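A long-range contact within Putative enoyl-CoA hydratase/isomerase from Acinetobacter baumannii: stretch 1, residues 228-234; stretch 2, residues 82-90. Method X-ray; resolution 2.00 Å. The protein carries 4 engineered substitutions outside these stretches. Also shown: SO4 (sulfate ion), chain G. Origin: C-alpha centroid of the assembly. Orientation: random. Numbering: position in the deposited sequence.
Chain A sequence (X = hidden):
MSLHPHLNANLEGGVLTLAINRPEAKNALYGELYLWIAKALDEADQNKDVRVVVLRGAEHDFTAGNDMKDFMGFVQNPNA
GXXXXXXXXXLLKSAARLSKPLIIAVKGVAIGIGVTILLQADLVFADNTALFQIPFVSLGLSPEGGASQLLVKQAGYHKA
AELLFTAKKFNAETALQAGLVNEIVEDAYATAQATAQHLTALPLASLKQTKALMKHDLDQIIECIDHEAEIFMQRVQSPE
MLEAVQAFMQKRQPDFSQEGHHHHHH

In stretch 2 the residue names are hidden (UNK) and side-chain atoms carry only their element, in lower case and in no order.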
# COMPACT_ATOMS: atom_id res chain seq x y z
N GLU A 228 -4.45 20.08 -0.65
CA GLU A 228 -4.56 19.91 0.81
C GLU A 228 -4.35 21.25 1.51
O GLU A 228 -5.08 21.58 2.48
CB GLU A 228 -3.50 18.94 1.33
CG GLU A 228 -3.87 17.47 1.13
CD GLU A 228 -2.85 16.52 1.80
OE1 GLU A 228 -1.80 17.03 2.28
OE2 GLU A 228 -3.10 15.28 1.83
N ALA A 229 -3.35 22.01 1.06
CA ALA A 229 -2.99 23.27 1.71
C ALA A 229 -4.19 24.21 1.68
O ALA A 229 -4.45 24.94 2.62
CB ALA A 229 -1.76 23.92 1.00
N GLU A 230 -4.96 24.18 0.60
CA GLU A 230 -6.14 25.05 0.51
C GLU A 230 -7.20 24.70 1.57
O GLU A 230 -7.71 25.57 2.33
CB GLU A 230 -6.70 24.98 -0.94
CG GLU A 230 -7.99 25.77 -1.14
CD GLU A 230 -8.35 25.93 -2.64
OE1 GLU A 230 -9.03 26.93 -2.94
OE2 GLU A 230 -7.94 25.11 -3.50
N ILE A 231 -7.50 23.41 1.68
CA ILE A 231 -8.40 22.93 2.71
C ILE A 231 -7.88 23.21 4.14
O ILE A 231 -8.64 23.60 5.02
CB ILE A 231 -8.73 21.43 2.49
CG1 ILE A 231 -9.54 21.31 1.17
CG2 ILE A 231 -9.46 20.81 3.79
CD1 ILE A 231 -9.71 19.90 0.69
N PHE A 232 -6.58 23.01 4.34
CA PHE A 232 -5.92 23.24 5.62
C PHE A 232 -6.11 24.72 6.08
O PHE A 232 -6.43 24.99 7.24
CB PHE A 232 -4.41 22.91 5.47
CG PHE A 232 -3.63 22.95 6.78
CD1 PHE A 232 -3.40 21.77 7.51
CD2 PHE A 232 -3.10 24.13 7.26
CE1 PHE A 232 -2.65 21.80 8.75
CE2 PHE A 232 -2.37 24.17 8.49
CZ PHE A 232 -2.14 23.00 9.22
N MET A 233 -5.92 25.66 5.16
CA MET A 233 -6.12 27.09 5.50
C MET A 233 -7.56 27.49 5.82
O MET A 233 -7.79 28.39 6.67
CB MET A 233 -5.47 28.00 4.43
CG MET A 233 -3.91 28.03 4.48
SD MET A 233 -3.10 28.59 6.04
CE MET A 233 -3.82 30.30 6.08
N GLN A 234 -8.53 26.85 5.15
CA GLN A 234 -9.97 26.93 5.50
C GLN A 234 -10.21 26.56 6.96
O GLN A 234 -10.97 27.22 7.66
CB GLN A 234 -10.82 26.00 4.62
CG GLN A 234 -10.85 26.40 3.12
CD GLN A 234 -11.61 25.40 2.25
OE1 GLN A 234 -12.23 24.44 2.73
NE2 GLN A 234 -11.57 25.62 0.96
N UNK A 82 -1.22 32.60 -1.53
CA UNK A 82 -1.57 31.27 -2.00
C UNK A 82 -1.27 30.25 -0.86
O UNK A 82 -0.23 30.32 -0.26
c UNK A 82 -0.39 32.48 -3.71
c UNK A 82 -0.63 31.08 -3.22
c UNK A 82 -0.34 33.33 -2.46
N UNK A 83 -2.22 29.39 -0.54
CA UNK A 83 -2.09 28.48 0.60
C UNK A 83 -0.83 27.64 0.46
O UNK A 83 -0.14 27.40 1.44
c UNK A 83 -3.33 27.59 0.70
N UNK A 84 -0.49 27.25 -0.78
CA UNK A 84 0.71 26.43 -1.06
C UNK A 84 2.06 27.09 -0.81
O UNK A 84 3.10 26.44 -0.86
N UNK A 85 2.07 28.39 -0.52
CA UNK A 85 3.31 29.08 -0.19
C UNK A 85 3.42 29.35 1.31
O UNK A 85 4.37 30.01 1.76
c UNK A 85 3.42 30.41 -1.00
c UNK A 85 3.38 30.19 -2.51
c UNK A 85 4.59 29.44 -2.99
o UNK A 85 5.72 29.80 -2.65
n UNK A 85 4.38 28.40 -3.78
N UNK A 86 2.50 28.81 2.10
CA UNK A 86 2.63 28.91 3.57
C UNK A 86 3.81 27.97 4.02
O UNK A 86 3.92 26.87 3.47
c UNK A 86 1.28 28.62 4.26
c UNK A 86 0.23 29.74 3.91
c UNK A 86 1.40 28.55 5.81
N UNK A 87 4.68 28.40 4.98
CA UNK A 87 6.01 27.76 5.17
C UNK A 87 6.06 26.24 5.28
O UNK A 87 6.89 25.65 4.61
c UNK A 87 6.56 28.45 6.44
c UNK A 87 4.51 29.57 5.86
c UNK A 87 5.93 29.88 6.35
N UNK A 88 5.16 25.60 6.05
CA UNK A 88 5.29 24.12 6.07
C UNK A 88 5.10 23.47 4.70
O UNK A 88 5.73 22.48 4.43
c UNK A 88 4.14 23.65 6.97
c UNK A 88 4.09 26.10 6.93
c UNK A 88 3.60 24.88 7.68
N UNK A 89 4.18 23.96 3.86
CA UNK A 89 4.04 23.37 2.50
C UNK A 89 5.25 23.61 1.61
O UNK A 89 5.59 22.77 0.74
c UNK A 89 -0.01 24.66 4.33
c UNK A 89 1.57 23.72 2.76
c UNK A 89 2.75 23.87 1.86
c UNK A 89 -0.59 23.41 4.50
c UNK A 89 -0.13 22.34 3.76
c UNK A 89 0.98 22.50 2.92
c UNK A 89 1.06 24.81 3.47
N UNK A 90 5.91 24.74 1.81
CA UNK A 90 7.17 25.05 1.08
C UNK A 90 8.27 24.00 1.42
O UNK A 90 8.92 23.45 0.54
c UNK A 90 6.72 27.57 0.83
c UNK A 90 7.71 26.50 1.39
c UNK A 90 9.16 26.73 0.75
S SO4 G . 5.88 25.62 -6.12
O1 SO4 G . 5.22 24.61 -6.97
O2 SO4 G . 5.48 26.96 -6.52
O3 SO4 G . 5.57 25.40 -4.70
O4 SO4 G . 7.33 25.44 -6.22

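Position 82 has three side-chain carbons that close a ring onto its own backbone N, which makes it P82. It lies out of reach of stretch 1, which places no demand on it, but its O accepts a hydrogen bond from the N of position 85 at 3.0 Å.

Position 83 carries a single carbon, which points toward the helix and lies 3.5 Å from A229 O, 3.8 Å from E230 N and 3.8 Å from M233 CG; it is A83. The small methyl suits this place because the backbones come close, with A83 CA and E230 CA 5.3 Å apart.

Position 84 has no side-chain atoms, and its N is 4.0 Å from A229 CB; it is G84, which brings bare backbone beside that methyl.

Position 85 has three carbons in an unbranched run, the third bearing one oxygen and one nitrogen, and touches nothing on stretch 1: an amide, Q85. Its CA-to-CB bond points away from the helix, as befits an exposed polar residue. Q85 NE2 makes weak hydrogen bonds to the sulfate, 3.3 Å to O2 and 3.4 Å to O3.

Position 86 shows one carbon carrying two others, one of the outer carbons lying 4.1 Å from M233 SD: the beta-branched pattern of V86. This apolar contact suits a buried side chain. V86 is also the N-cap residue of the following helix, and its O accepts a weak bond from the N of position 89 at 2.9 Å.

Positions 87 and 88 each have three carbons closing a ring onto the backbone N, and neither touches stretch 1; they are P87 and P88. Proline is well tolerated in a helix's first turn, where the amide hydrogen it lacks would have no helical partner.

Position 89 has one carbon followed by a six-carbon ring with no oxygen. A229 CB sits over the ring face, 3.5 Å from the centroid and 6° off the normal, a CH-pi contact, and the ring edge points toward the face of F232, the planes at 80°. This is F89, its CZ 3.8 Å from F232 CD2; a flat, apolar ring can meet both neighbours.

Position 90 has one carbon carrying two more, beyond reach of stretch 1: V90, on which the contact places no demand.

The contact works by apolar packing, with no hydrogen bond crossing it. A229, F232 and M233 point toward stretch 2, where A83 permits close approach, V86 meets M233, and F89 contributes the largest share of its stretch's buried surface.

Stretch 2, residues 82-90: PAGQVPPFV
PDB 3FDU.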